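Local coordinates for CBS domain-containing protein (Pyrococcus horikoshii, PDB 2YZQ) that is of unknown function but binds S-adenosylmethionine through its CBS domains, and may sense adenosyl ligands as related CBS proteins do, at residues A[232-237]-A[241-246]; A[131-136]-A[273-278]; A[84-89]-A[107-112]; A[5-10]-A[73-78]. One frame throughout, in Å; residues are numbered along the deposited sequence.

Contact 1: A[232-237]-A[241-246]. With SAM (S-adenosylmethionine), chain B.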
loop_
_atom_site.group_PDB
_atom_site.type_symbol
_atom_site.label_atom_id
_atom_site.label_comp_id
_atom_site.label_asym_id
_atom_site.label_seq_id
_atom_site.Cartn_x
_atom_site.Cartn_y
_atom_site.Cartn_z
ATOM N N ILE A 232 0.454 14.696 -6.172
ATOM C CA ILE A 232 -0.062 15.041 -4.858
ATOM C C ILE A 232 1.107 14.809 -3.909
ATOM O O ILE A 232 1.579 13.677 -3.772
ATOM C CB ILE A 232 -1.226 14.124 -4.461
ATOM C CG1 ILE A 232 -2.321 14.189 -5.530
ATOM C CG2 ILE A 232 -1.756 14.530 -3.095
ATOM C CD1 ILE A 232 -2.839 15.591 -5.789
ATOM N N VAL A 233 1.566 15.875 -3.262
ATOM C CA VAL A 233 2.728 15.796 -2.379
ATOM C C VAL A 233 2.493 16.053 -0.903
ATOM O O VAL A 233 1.444 16.546 -0.488
ATOM C CB VAL A 233 3.837 16.790 -2.839
ATOM C CG1 VAL A 233 4.217 16.529 -4.278
ATOM C CG2 VAL A 233 3.349 18.226 -2.693
ATOM N N ALA A 234 3.509 15.708 -0.117
ATOM C CA ALA A 234 3.511 15.912 1.322
ATOM C C ALA A 234 4.817 16.617 1.669
ATOM O O ALA A 234 5.693 16.771 0.818
ATOM C CB ALA A 234 3.437 14.570 2.048
ATOM N N THR A 235 4.929 17.074 2.908
ATOM C CA THR A 235 6.150 17.719 3.382
ATOM C C THR A 235 6.416 17.068 4.729
ATOM O O THR A 235 5.546 16.392 5.275
ATOM C CB THR A 235 5.985 19.243 3.577
ATOM O OG1 THR A 235 5.119 19.497 4.690
ATOM C CG2 THR A 235 5.411 19.881 2.321
ATOM N N PRO A 236 7.618 17.255 5.288
ATOM C CA PRO A 236 7.921 16.645 6.585
ATOM C C PRO A 236 6.998 17.070 7.726
ATOM O O PRO A 236 6.769 16.308 8.663
ATOM C CB PRO A 236 9.365 17.070 6.835
ATOM C CG PRO A 236 9.929 17.174 5.450
ATOM C CD PRO A 236 8.819 17.885 4.710
ATOM N N HIS A 237 6.467 18.286 7.647
ATOM C CA HIS A 237 5.599 18.804 8.699
ATOM C C HIS A 237 4.122 18.461 8.535
ATOM O O HIS A 237 3.313 18.756 9.417
ATOM C CB HIS A 237 5.751 20.325 8.795
ATOM C CG HIS A 237 7.150 20.779 9.073
ATOM N ND1 HIS A 237 7.828 20.438 10.223
ATOM C CD2 HIS A 237 7.997 21.549 8.350
ATOM C CE1 HIS A 237 9.034 20.978 10.197
ATOM N NE2 HIS A 237 9.162 21.657 9.071
ATOM N N HIS A 241 -2.795 12.726 9.670
ATOM C CA HIS A 241 -4.190 12.906 9.308
ATOM C C HIS A 241 -4.333 13.409 7.877
ATOM O O HIS A 241 -5.028 12.798 7.066
ATOM C CB HIS A 241 -4.852 13.896 10.269
ATOM C CG HIS A 241 -6.271 14.220 9.922
ATOM N ND1 HIS A 241 -7.278 13.280 9.945
ATOM C CD2 HIS A 241 -6.852 15.386 9.550
ATOM C CE1 HIS A 241 -8.419 13.852 9.606
ATOM N NE2 HIS A 241 -8.188 15.129 9.360
ATOM N N GLU A 242 -3.661 14.510 7.551
ATOM C CA GLU A 242 -3.772 15.058 6.206
ATOM C C GLU A 242 -3.238 14.116 5.132
ATOM O O GLU A 242 -3.815 14.015 4.052
ATOM C CB GLU A 242 -3.069 16.417 6.101
ATOM C CG GLU A 242 -3.147 16.999 4.693
ATOM C CD GLU A 242 -2.745 18.456 4.613
ATOM O OE1 GLU A 242 -1.924 18.907 5.438
ATOM O OE2 GLU A 242 -3.248 19.147 3.702
ATOM N N VAL A 243 -2.138 13.426 5.414
ATOM C CA VAL A 243 -1.594 12.494 4.435
ATOM C C VAL A 243 -2.620 11.388 4.173
ATOM O O VAL A 243 -2.877 11.024 3.026
ATOM C CB VAL A 243 -0.268 11.870 4.922
ATOM C CG1 VAL A 243 0.165 10.763 3.971
ATOM C CG2 VAL A 243 0.814 12.947 4.988
ATOM N N ALA A 244 -3.214 10.859 5.237
ATOM C CA ALA A 244 -4.207 9.801 5.077
ATOM C C ALA A 244 -5.425 10.322 4.320
ATOM O O ALA A 244 -6.002 9.613 3.494
ATOM C CB ALA A 244 -4.619 9.259 6.439
ATOM N N LEU A 245 -5.819 11.559 4.605
ATOM C CA LEU A 245 -6.958 12.156 3.919
ATOM C C LEU A 245 -6.702 12.195 2.419
ATOM O O LEU A 245 -7.593 11.893 1.623
ATOM C CB LEU A 245 -7.215 13.575 4.441
ATOM C CG LEU A 245 -8.124 13.711 5.665
ATOM C CD1 LEU A 245 -9.566 13.525 5.244
ATOM C CD2 LEU A 245 -7.742 12.688 6.717
ATOM N N LYS A 246 -5.483 12.566 2.035
ATOM C CA LYS A 246 -5.121 12.639 0.624
ATOM C C LYS A 246 -5.053 11.244 0.001
ATOM O O LYS A 246 -5.500 11.036 -1.127
ATOM C CB LYS A 246 -3.776 13.356 0.455
ATOM C CG LYS A 246 -3.806 14.828 0.846
ATOM C CD LYS A 246 -2.445 15.482 0.627
ATOM C CE LYS A 246 -2.456 16.963 0.988
ATOM N NZ LYS A 246 -3.328 17.764 0.078
HETATM N N SAM B . -3.105 0.359 -6.461
HETATM C CA SAM B . -4.234 1.170 -6.941
HETATM C C SAM B . -4.978 0.420 -8.032
HETATM O O SAM B . -6.089 0.789 -8.378
HETATM O OXT SAM B . -4.471 -0.550 -8.566
HETATM C CB SAM B . -3.698 2.504 -7.479
HETATM C CG SAM B . -4.828 3.535 -7.533
HETATM S SD SAM B . -4.153 5.184 -7.892
HETATM C CE SAM B . -5.721 6.080 -8.155
HETATM C "C5'" SAM B . -3.415 5.048 -9.536
HETATM C "C4'" SAM B . -3.199 6.450 -10.109
HETATM O "O4'" SAM B . -2.746 7.342 -9.062
HETATM C "C3'" SAM B . -2.129 6.455 -11.208
HETATM O "O3'" SAM B . -2.570 7.279 -12.300
HETATM C "C2'" SAM B . -0.905 7.047 -10.494
HETATM O "O2'" SAM B . 0.006 7.654 -11.417
HETATM C "C1'" SAM B . -1.588 8.043 -9.545
HETATM N N9 SAM B . -0.749 8.432 -8.409
HETATM C C8 SAM B . -0.053 7.625 -7.538
HETATM N N7 SAM B . 0.464 8.355 -6.585
HETATM C C5 SAM B . 0.240 9.667 -6.865
HETATM C C6 SAM B . 0.610 10.914 -6.287
HETATM N N6 SAM B . 1.411 10.966 -5.164
HETATM N N1 SAM B . 0.168 12.055 -6.856
HETATM C C2 SAM B . -0.562 12.048 -7.977
HETATM N N3 SAM B . -0.959 10.907 -8.534
HETATM C C4 SAM B . -0.559 9.713 -8.033
HETATM O O HOH W 1 -0.400 18.289 -0.983
#
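Ile232 and Lys246 meet where the loop before helix 240-250 of a CBS domain runs past that helix and also lines the S-adenosylmethionine pocket. The apolar part is small. Ile232 CG2 sits 3.9 Å from Lys246 CD, the two side chains crossing obliquely, and deeper in, Ala234 CB rests on Val243 CG2 at 4.3 Å. Lysine suits a partly exposed place here, since its methylenes pack while its ammonium reaches outward. The beta-branch of Ile232 serves two partners: CG2, anti to the backbone N, faces the helix, while CG1, beside that N (chi1 -56°), lies 3.5 Å from N1 of the ligand. Polar recognition comes from the Ile232 backbone, which pairs with N1 and N6 of the adenine: Ile232 N gives to ligand N1 at 2.7 Å, nearly straight at 171°, and ligand N6 gives to Ile232 O at 3.1 Å. Lys246 NZ has a long ion pair with Glu242 and a weak bond to a water, which donates to Val233 O at 2.6 Å.

Contact 2: A[131-136]-A[273-278]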
loop_
_atom_site.group_PDB
_atom_site.type_symbol
_atom_site.label_atom_id
_atom_site.label_comp_id
_atom_site.label_asym_id
_atom_site.label_seq_id
_atom_site.Cartn_x
_atom_site.Cartn_y
_atom_site.Cartn_z
ATOM N N TYR A 131 8.610 9.482 10.249
ATOM C CA TYR A 131 8.222 8.263 9.548
ATOM C C TYR A 131 8.434 8.105 8.050
ATOM O O TYR A 131 8.462 6.981 7.560
ATOM C CB TYR A 131 6.743 7.997 9.839
ATOM C CG TYR A 131 6.401 8.126 11.300
ATOM C CD1 TYR A 131 6.804 7.156 12.213
ATOM C CD2 TYR A 131 5.719 9.243 11.782
ATOM C CE1 TYR A 131 6.541 7.294 13.574
ATOM C CE2 TYR A 131 5.451 9.391 13.142
ATOM C CZ TYR A 131 5.868 8.411 14.031
ATOM O OH TYR A 131 5.623 8.551 15.379
ATOM N N TYR A 132 8.573 9.198 7.312
ATOM C CA TYR A 132 8.714 9.048 5.873
ATOM C C TYR A 132 10.060 8.470 5.457
ATOM O O TYR A 132 11.070 8.641 6.144
ATOM C CB TYR A 132 8.436 10.390 5.167
ATOM C CG TYR A 132 9.529 11.430 5.254
ATOM C CD1 TYR A 132 10.616 11.401 4.380
ATOM C CD2 TYR A 132 9.462 12.461 6.189
ATOM C CE1 TYR A 132 11.610 12.381 4.432
ATOM C CE2 TYR A 132 10.450 13.444 6.252
ATOM C CZ TYR A 132 11.519 13.397 5.371
ATOM O OH TYR A 132 12.500 14.363 5.430
ATOM N N GLN A 133 10.051 7.747 4.343
ATOM C CA GLN A 133 11.262 7.134 3.812
ATOM C C GLN A 133 12.179 8.178 3.198
ATOM O O GLN A 133 11.748 9.011 2.400
ATOM C CB GLN A 133 10.924 6.103 2.734
ATOM C CG GLN A 133 10.223 4.857 3.232
ATOM C CD GLN A 133 11.063 4.079 4.218
ATOM O OE1 GLN A 133 12.250 3.847 3.992
ATOM N NE2 GLN A 133 10.448 3.664 5.319
ATOM N N ARG A 134 13.448 8.130 3.582
ATOM C CA ARG A 134 14.441 9.050 3.047
ATOM C C ARG A 134 15.031 8.454 1.775
ATOM O O ARG A 134 15.703 9.141 1.004
ATOM C CB ARG A 134 15.561 9.278 4.061
ATOM C CG ARG A 134 15.339 10.446 5.001
ATOM C CD ARG A 134 14.160 10.240 5.941
ATOM N NE ARG A 134 14.093 11.345 6.894
ATOM C CZ ARG A 134 13.112 11.537 7.769
ATOM N NH1 ARG A 134 12.089 10.694 7.826
ATOM N NH2 ARG A 134 13.161 12.580 8.587
ATOM N N TYR A 135 14.781 7.169 1.570
ATOM C CA TYR A 135 15.288 6.467 0.402
ATOM C C TYR A 135 14.120 6.187 -0.522
ATOM O O TYR A 135 13.140 5.550 -0.125
ATOM C CB TYR A 135 15.960 5.167 0.841
ATOM C CG TYR A 135 17.023 5.388 1.896
ATOM C CD1 TYR A 135 18.125 6.205 1.638
ATOM C CD2 TYR A 135 16.926 4.787 3.151
ATOM C CE1 TYR A 135 19.105 6.420 2.605
ATOM C CE2 TYR A 135 17.905 4.994 4.126
ATOM C CZ TYR A 135 18.990 5.811 3.843
ATOM O OH TYR A 135 19.973 6.009 4.790
ATOM N N VAL A 136 14.228 6.662 -1.757
ATOM C CA VAL A 136 13.151 6.492 -2.719
ATOM C C VAL A 136 13.634 6.180 -4.131
ATOM O O VAL A 136 14.568 6.811 -4.629
ATOM C CB VAL A 136 12.287 7.766 -2.767
ATOM C CG1 VAL A 136 13.156 8.962 -3.090
ATOM C CG2 VAL A 136 11.176 7.615 -3.791
ATOM N N LEU A 273 3.056 4.808 7.446
ATOM C CA LEU A 273 2.181 5.350 8.472
ATOM C C LEU A 273 1.915 4.330 9.578
ATOM O O LEU A 273 1.572 4.701 10.698
ATOM C CB LEU A 273 0.871 5.825 7.834
ATOM C CG LEU A 273 1.054 7.022 6.892
ATOM C CD1 LEU A 273 -0.285 7.414 6.283
ATOM C CD2 LEU A 273 1.649 8.194 7.660
ATOM N N LEU A 274 2.099 3.048 9.271
ATOM C CA LEU A 274 1.887 1.996 10.265
ATOM C C LEU A 274 2.847 2.174 11.439
ATOM O O LEU A 274 2.543 1.804 12.569
ATOM C CB LEU A 274 2.107 0.616 9.642
ATOM C CG LEU A 274 1.173 0.203 8.501
ATOM C CD1 LEU A 274 1.605 -1.145 7.965
ATOM C CD2 LEU A 274 -0.268 0.146 8.998
ATOM N N LYS A 275 4.009 2.756 11.164
ATOM C CA LYS A 275 5.008 2.965 12.202
ATOM C C LYS A 275 4.515 3.908 13.296
ATOM O O LYS A 275 5.023 3.897 14.421
ATOM C CB LYS A 275 6.294 3.501 11.575
ATOM C CG LYS A 275 6.845 2.590 10.484
ATOM C CD LYS A 275 8.162 3.105 9.938
ATOM C CE LYS A 275 8.002 4.463 9.273
ATOM N NZ LYS A 275 9.333 4.997 8.863
ATOM N N VAL A 276 3.529 4.733 12.962
ATOM C CA VAL A 276 2.966 5.667 13.924
ATOM C C VAL A 276 2.271 4.900 15.051
ATOM O O VAL A 276 2.282 5.329 16.205
ATOM C CB VAL A 276 1.941 6.600 13.250
ATOM C CG1 VAL A 276 1.300 7.512 14.286
ATOM C CG2 VAL A 276 2.628 7.413 12.163
ATOM N N LEU A 277 1.672 3.765 14.707
ATOM C CA LEU A 277 0.964 2.939 15.680
ATOM C C LEU A 277 1.888 2.217 16.658
ATOM O O LEU A 277 1.444 1.741 17.700
ATOM C CB LEU A 277 0.086 1.914 14.959
ATOM C CG LEU A 277 -1.188 2.467 14.320
ATOM C CD1 LEU A 277 -1.799 1.435 13.385
ATOM C CD2 LEU A 277 -2.171 2.851 15.415
ATOM N N VAL A 278 3.169 2.131 16.318
ATOM C CA VAL A 278 4.133 1.467 17.186
ATOM C C VAL A 278 4.585 2.413 18.294
ATOM O O VAL A 278 4.393 2.064 19.478
ATOM C CB VAL A 278 5.372 0.998 16.394
ATOM C CG1 VAL A 278 6.364 0.322 17.333
ATOM C CG2 VAL A 278 4.948 0.041 15.291
#
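Tyr131 and Val276 make the tight part of this contact. The methyl CG2 of Val276 stands over one face of the Tyr131 ring, 3.6 Å from its centroid and 15° off the normal, a CH-pi contact in which a compact branched methyl meets a flat surface. In Val276, CG1 runs anti to the backbone N and CG2 is thereby turned to the ring. Lys275 runs past the tyrosine in the opposite direction: its CB comes 3.7 Å from Tyr131 CD1, and a bend at chi3 (-63°) brings its end back to the loop, where Lys275 NZ donates to Tyr131 O at 2.5 Å, tilted 26° from the carbonyl plane. The two segments belong to different CBS domains: the contact joins a loop within the third CBS range to the last modelled residues, which fall in the fourth, and this suggests a pair packed as in a Bateman module. Were Tyr131 an alanine, Val276 CG2 would probably lose its aromatic face and a gap would open beside the lysine methylenes. Away from the ring the contact thins out. On this looser, partly exposed side Gln133 NE2 is held by Asp272 OD1 and merely comes near Lys275 NZ, at 3.9 Å.

Contact 3: A[84-89]-A[107-112]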
loop_
_atom_site.group_PDB
_atom_site.type_symbol
_atom_site.label_atom_id
_atom_site.label_comp_id
_atom_site.label_asym_id
_atom_site.label_seq_id
_atom_site.Cartn_x
_atom_site.Cartn_y
_atom_site.Cartn_z
ATOM N N LYS A 84 2.277 -3.999 13.789
ATOM C CA LYS A 84 3.581 -4.608 14.041
ATOM C C LYS A 84 3.780 -5.860 13.192
ATOM O O LYS A 84 4.868 -6.103 12.673
ATOM C CB LYS A 84 3.724 -4.970 15.522
ATOM C CG LYS A 84 3.969 -3.781 16.438
ATOM C CD LYS A 84 4.039 -4.208 17.900
ATOM C CE LYS A 84 5.118 -5.259 18.131
ATOM N NZ LYS A 84 6.475 -4.772 17.751
ATOM N N LEU A 85 2.728 -6.658 13.053
ATOM C CA LEU A 85 2.814 -7.871 12.254
ATOM C C LEU A 85 2.981 -7.539 10.777
ATOM O O LEU A 85 3.753 -8.186 10.072
ATOM C CB LEU A 85 1.565 -8.736 12.459
ATOM C CG LEU A 85 1.493 -9.481 13.795
ATOM C CD1 LEU A 85 0.129 -10.134 13.959
ATOM C CD2 LEU A 85 2.593 -10.525 13.848
ATOM N N MET A 86 2.264 -6.526 10.308
ATOM C CA MET A 86 2.366 -6.130 8.909
ATOM C C MET A 86 3.792 -5.691 8.597
ATOM O O MET A 86 4.335 -6.029 7.547
ATOM C CB MET A 86 1.403 -4.986 8.606
ATOM C CG MET A 86 -0.059 -5.372 8.723
ATOM S SD MET A 86 -1.120 -3.959 8.377
ATOM C CE MET A 86 -2.743 -4.732 8.383
ATOM N N LEU A 87 4.386 -4.938 9.517
ATOM C CA LEU A 87 5.750 -4.448 9.343
ATOM C C LEU A 87 6.762 -5.587 9.443
ATOM O O LEU A 87 7.782 -5.583 8.756
ATOM C CB LEU A 87 6.066 -3.384 10.396
ATOM C CG LEU A 87 5.301 -2.065 10.264
ATOM C CD1 LEU A 87 5.487 -1.223 11.520
ATOM C CD2 LEU A 87 5.787 -1.323 9.029
ATOM N N GLU A 88 6.468 -6.559 10.298
ATOM C CA GLU A 88 7.352 -7.704 10.495
ATOM C C GLU A 88 7.431 -8.622 9.277
ATOM O O GLU A 88 8.510 -9.093 8.916
ATOM C CB GLU A 88 6.895 -8.510 11.715
ATOM C CG GLU A 88 7.621 -9.836 11.896
ATOM C CD GLU A 88 7.158 -10.590 13.126
ATOM O OE1 GLU A 88 5.932 -10.771 13.287
ATOM O OE2 GLU A 88 8.018 -11.008 13.931
ATOM N N TYR A 89 6.291 -8.875 8.644
ATOM C CA TYR A 89 6.255 -9.752 7.480
ATOM C C TYR A 89 6.237 -8.976 6.171
ATOM O O TYR A 89 6.177 -9.569 5.095
ATOM C CB TYR A 89 5.025 -10.661 7.552
ATOM C CG TYR A 89 4.901 -11.403 8.862
ATOM C CD1 TYR A 89 5.920 -12.244 9.309
ATOM C CD2 TYR A 89 3.772 -11.256 9.663
ATOM C CE1 TYR A 89 5.818 -12.915 10.525
ATOM C CE2 TYR A 89 3.658 -11.923 10.878
ATOM C CZ TYR A 89 4.683 -12.750 11.303
ATOM O OH TYR A 89 4.572 -13.413 12.504
ATOM N N LEU A 107 -8.030 -7.343 7.596
ATOM C CA LEU A 107 -7.616 -5.967 7.837
ATOM C C LEU A 107 -6.434 -5.645 6.939
ATOM O O LEU A 107 -5.401 -6.305 7.010
ATOM C CB LEU A 107 -7.207 -5.789 9.296
ATOM C CG LEU A 107 -6.631 -4.423 9.678
ATOM C CD1 LEU A 107 -7.724 -3.361 9.600
ATOM C CD2 LEU A 107 -6.051 -4.490 11.079
ATOM N N THR A 108 -6.590 -4.633 6.096
ATOM C CA THR A 108 -5.518 -4.244 5.185
ATOM C C THR A 108 -4.920 -2.900 5.561
ATOM O O THR A 108 -5.455 -2.175 6.393
ATOM C CB THR A 108 -6.020 -4.117 3.738
ATOM O OG1 THR A 108 -6.866 -2.965 3.624
ATOM C CG2 THR A 108 -6.803 -5.353 3.336
ATOM N N VAL A 109 -3.793 -2.577 4.935
ATOM C CA VAL A 109 -3.149 -1.297 5.172
ATOM C C VAL A 109 -4.130 -0.224 4.715
ATOM O O VAL A 109 -4.280 0.809 5.366
ATOM C CB VAL A 109 -1.843 -1.169 4.360
ATOM C CG1 VAL A 109 -1.322 0.257 4.444
ATOM C CG2 VAL A 109 -0.806 -2.137 4.896
ATOM N N GLY A 110 -4.802 -0.492 3.599
ATOM C CA GLY A 110 -5.776 0.446 3.068
ATOM C C GLY A 110 -6.864 0.751 4.081
ATOM O O GLY A 110 -7.263 1.905 4.246
ATOM N N ASP A 111 -7.344 -0.282 4.767
ATOM C CA ASP A 111 -8.386 -0.097 5.771
ATOM C C ASP A 111 -7.910 0.824 6.883
ATOM O O ASP A 111 -8.653 1.687 7.349
ATOM C CB ASP A 111 -8.798 -1.431 6.402
ATOM C CG ASP A 111 -9.471 -2.368 5.424
ATOM O OD1 ASP A 111 -10.238 -1.894 4.560
ATOM O OD2 ASP A 111 -9.245 -3.592 5.540
ATOM N N ILE A 112 -6.672 0.630 7.323
ATOM C CA ILE A 112 -6.131 1.450 8.394
ATOM C C ILE A 112 -6.041 2.909 7.955
ATOM O O ILE A 112 -6.376 3.808 8.713
ATOM C CB ILE A 112 -4.750 0.927 8.842
ATOM C CG1 ILE A 112 -4.919 -0.469 9.456
ATOM C CG2 ILE A 112 -4.122 1.888 9.845
ATOM C CD1 ILE A 112 -3.640 -1.105 9.943
#
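The flat peptide group joining Leu107 to Thr108 is approached by the methyl of Met86, CE lying 3.4 Å from Leu107 O. A second flat group, the Asp111 carboxylate, takes Thr108 N on the anti side of OD2, 33° out of its plane; Asp111 N in turn donates to Thr108 OG1, and the pair forms a capping box that starts helix 109-117. Methionine suits this buried place between helix 79-89 and the strand-to-helix turn because its unbranched chain, extended beyond CG, carries a slim apolar tip far from its own backbone. Met86 CE meets Ile112 CD1 end to end at 4.0 Å. Alongside, Met86 SD lies 3.9 Å from Val109 CG2. Replacing Met86 by a serine would probably leave Leu107, Val109 and Ile112 facing a gap. Helix 79-89 thus packs on the turn from strand 103-108 into helix 109-117 within one CBS domain, with Val94 of strand 93-97 touching both Met86 and Leu107, and Leu274 touching both Met86 and Ile112.

Contact 4: A[5-10]-A[73-78]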
loop_
_atom_site.group_PDB
_atom_site.type_symbol
_atom_site.label_atom_id
_atom_site.label_comp_id
_atom_site.label_asym_id
_atom_site.label_seq_id
_atom_site.Cartn_x
_atom_site.Cartn_y
_atom_site.Cartn_z
ATOM N N THR A 5 -12.845 -2.803 14.890
ATOM C CA THR A 5 -13.436 -1.574 14.378
ATOM C C THR A 5 -13.003 -1.209 12.963
ATOM O O THR A 5 -13.767 -0.614 12.205
ATOM C CB THR A 5 -13.095 -0.392 15.306
ATOM O OG1 THR A 5 -13.422 -0.739 16.659
ATOM C CG2 THR A 5 -13.870 0.854 14.899
ATOM N N ILE A 6 -11.786 -1.589 12.604
ATOM C CA ILE A 6 -11.241 -1.238 11.299
ATOM C C ILE A 6 -11.292 -2.346 10.247
ATOM O O ILE A 6 -11.272 -2.068 9.048
ATOM C CB ILE A 6 -9.780 -0.747 11.472
ATOM C CG1 ILE A 6 -9.721 0.308 12.585
ATOM C CG2 ILE A 6 -9.245 -0.165 10.169
ATOM C CD1 ILE A 6 -10.654 1.501 12.373
ATOM N N MET A 7 -11.381 -3.598 10.686
ATOM C CA MET A 7 -11.409 -4.721 9.750
ATOM C C MET A 7 -12.698 -4.796 8.943
ATOM O O MET A 7 -13.698 -4.167 9.286
ATOM C CB MET A 7 -11.251 -6.040 10.508
ATOM C CG MET A 7 -12.444 -6.354 11.408
ATOM S SD MET A 7 -12.255 -7.894 12.312
ATOM C CE MET A 7 -13.984 -8.331 12.621
ATOM N N THR A 8 -12.657 -5.562 7.858
ATOM C CA THR A 8 -13.835 -5.795 7.031
ATOM C C THR A 8 -14.306 -7.160 7.520
ATOM O O THR A 8 -13.552 -8.130 7.473
ATOM C CB THR A 8 -13.486 -5.897 5.532
ATOM O OG1 THR A 8 -13.089 -4.612 5.041
ATOM C CG2 THR A 8 -14.691 -6.386 4.735
ATOM N N GLN A 9 -15.542 -7.247 8.000
ATOM C CA GLN A 9 -16.030 -8.519 8.515
ATOM C C GLN A 9 -16.509 -9.510 7.461
ATOM O O GLN A 9 -16.806 -9.140 6.330
ATOM C CB GLN A 9 -17.165 -8.286 9.512
ATOM C CG GLN A 9 -16.869 -7.224 10.548
ATOM C CD GLN A 9 -17.658 -7.430 11.816
ATOM O OE1 GLN A 9 -17.197 -8.092 12.747
ATOM N NE2 GLN A 9 -18.867 -6.881 11.857
ATOM N N ASN A 10 -16.558 -10.777 7.864
ATOM C CA ASN A 10 -17.038 -11.871 7.029
ATOM C C ASN A 10 -16.447 -11.926 5.627
ATOM O O ASN A 10 -17.161 -11.818 4.632
ATOM C CB ASN A 10 -18.561 -11.796 6.947
ATOM C CG ASN A 10 -19.207 -11.724 8.315
ATOM O OD1 ASN A 10 -19.114 -12.661 9.106
ATOM N ND2 ASN A 10 -19.860 -10.602 8.605
ATOM N N VAL A 73 -4.436 -12.097 13.634
ATOM C CA VAL A 73 -4.743 -11.444 14.901
ATOM C C VAL A 73 -6.187 -11.767 15.249
ATOM O O VAL A 73 -6.899 -12.381 14.453
ATOM C CB VAL A 73 -4.615 -9.905 14.806
ATOM C CG1 VAL A 73 -3.188 -9.516 14.455
ATOM C CG2 VAL A 73 -5.587 -9.365 13.760
ATOM N N LYS A 74 -6.601 -11.364 16.444
ATOM C CA LYS A 74 -7.973 -11.559 16.896
ATOM C C LYS A 74 -8.632 -10.185 16.831
ATOM O O LYS A 74 -7.943 -9.166 16.906
ATOM C CB LYS A 74 -7.994 -12.110 18.321
ATOM C CG LYS A 74 -7.495 -13.545 18.415
ATOM C CD LYS A 74 -7.639 -14.103 19.819
ATOM C CE LYS A 74 -7.263 -15.576 19.856
ATOM N NZ LYS A 74 -5.891 -15.810 19.323
ATOM N N GLU A 75 -9.957 -10.144 16.694
ATOM C CA GLU A 75 -10.644 -8.861 16.576
ATOM C C GLU A 75 -10.477 -7.920 17.761
ATOM O O GLU A 75 -10.596 -6.708 17.603
ATOM C CB GLU A 75 -12.143 -9.059 16.289
ATOM C CG GLU A 75 -12.975 -9.549 17.465
ATOM C CD GLU A 75 -14.468 -9.377 17.232
ATOM O OE1 GLU A 75 -15.266 -9.889 18.047
ATOM O OE2 GLU A 75 -14.847 -8.722 16.239
ATOM N N ASN A 76 -10.184 -8.456 18.941
ATOM C CA ASN A 76 -10.025 -7.595 20.104
ATOM C C ASN A 76 -8.586 -7.153 20.339
ATOM O O ASN A 76 -8.278 -6.515 21.348
ATOM C CB ASN A 76 -10.601 -8.269 21.352
ATOM C CG ASN A 76 -12.115 -8.396 21.291
ATOM O OD1 ASN A 76 -12.822 -7.415 21.058
ATOM N ND2 ASN A 76 -12.620 -9.608 21.501
ATOM N N ASP A 77 -7.704 -7.498 19.407
ATOM C CA ASP A 77 -6.315 -7.075 19.514
ATOM C C ASP A 77 -6.250 -5.600 19.126
ATOM O O ASP A 77 -7.157 -5.072 18.477
ATOM C CB ASP A 77 -5.410 -7.892 18.584
ATOM C CG ASP A 77 -5.123 -9.282 19.120
ATOM O OD1 ASP A 77 -5.101 -9.449 20.358
ATOM O OD2 ASP A 77 -4.900 -10.203 18.308
ATOM N N THR A 78 -5.179 -4.931 19.529
ATOM C CA THR A 78 -5.022 -3.519 19.207
ATOM C C THR A 78 -4.549 -3.361 17.769
ATOM O O THR A 78 -3.998 -4.293 17.183
ATOM C CB THR A 78 -3.976 -2.859 20.112
ATOM O OG1 THR A 78 -2.712 -3.507 19.917
ATOM C CG2 THR A 78 -4.385 -2.974 21.575
#
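Met7 lays its thioether across the stem of Glu75, with SD 4.1 Å from Glu75 CB and CE 3.7 Å from Glu75 OE2. Both side chains start with CG between the backbone N and the carbonyl carbon (chi1 67° in Met7, 73° in Glu75) and then run out extended, at an angle to each other. The methionine is buried and the glutamate lies at the margin, so an acidic residue fits: its CB lies against the sulfur and OE2 comes back against the methyl. Two CBS ranges share a four-stranded sheet here: strands 8-9 and 72-74 are its outermost members, with 103-108 and 93-97 between, and both Met7 and Glu75 rest on Val96 of strand 93-97. Glu75 stands in a type I turn from Lys74 to Asp77, closed by Asp77 N to Lys74 O at 3.0 Å. The N-H of Lys74 points almost straight at Asp77 OD2 (173°), coming from above the carboxylate plane. At the outer edge, exposed Gln9 brings OE1 within 4.3 Å of Glu75 OE2.

The four contacts form a chain of neighbours through the molecule. Contact 4 and contact 3 have centres 12 Å apart and share the four-stranded sheet of the N-terminal half; contact 3 and contact 2 are 13 Å apart, as are contact 2 and contact 1, while contacts 1 and 4 are 26 Å apart. In sequence, contact 4 closes before contact 3 opens, contact 3 before contact 2, and contact 1 is nested within the loop of contact 2. Val278 in segment 273-278 packs on Leu87 of helix 79-89, joining the C-terminal end to the N-terminal half. Packing thus runs continuously from the ligand-binding CBS domains to the other two.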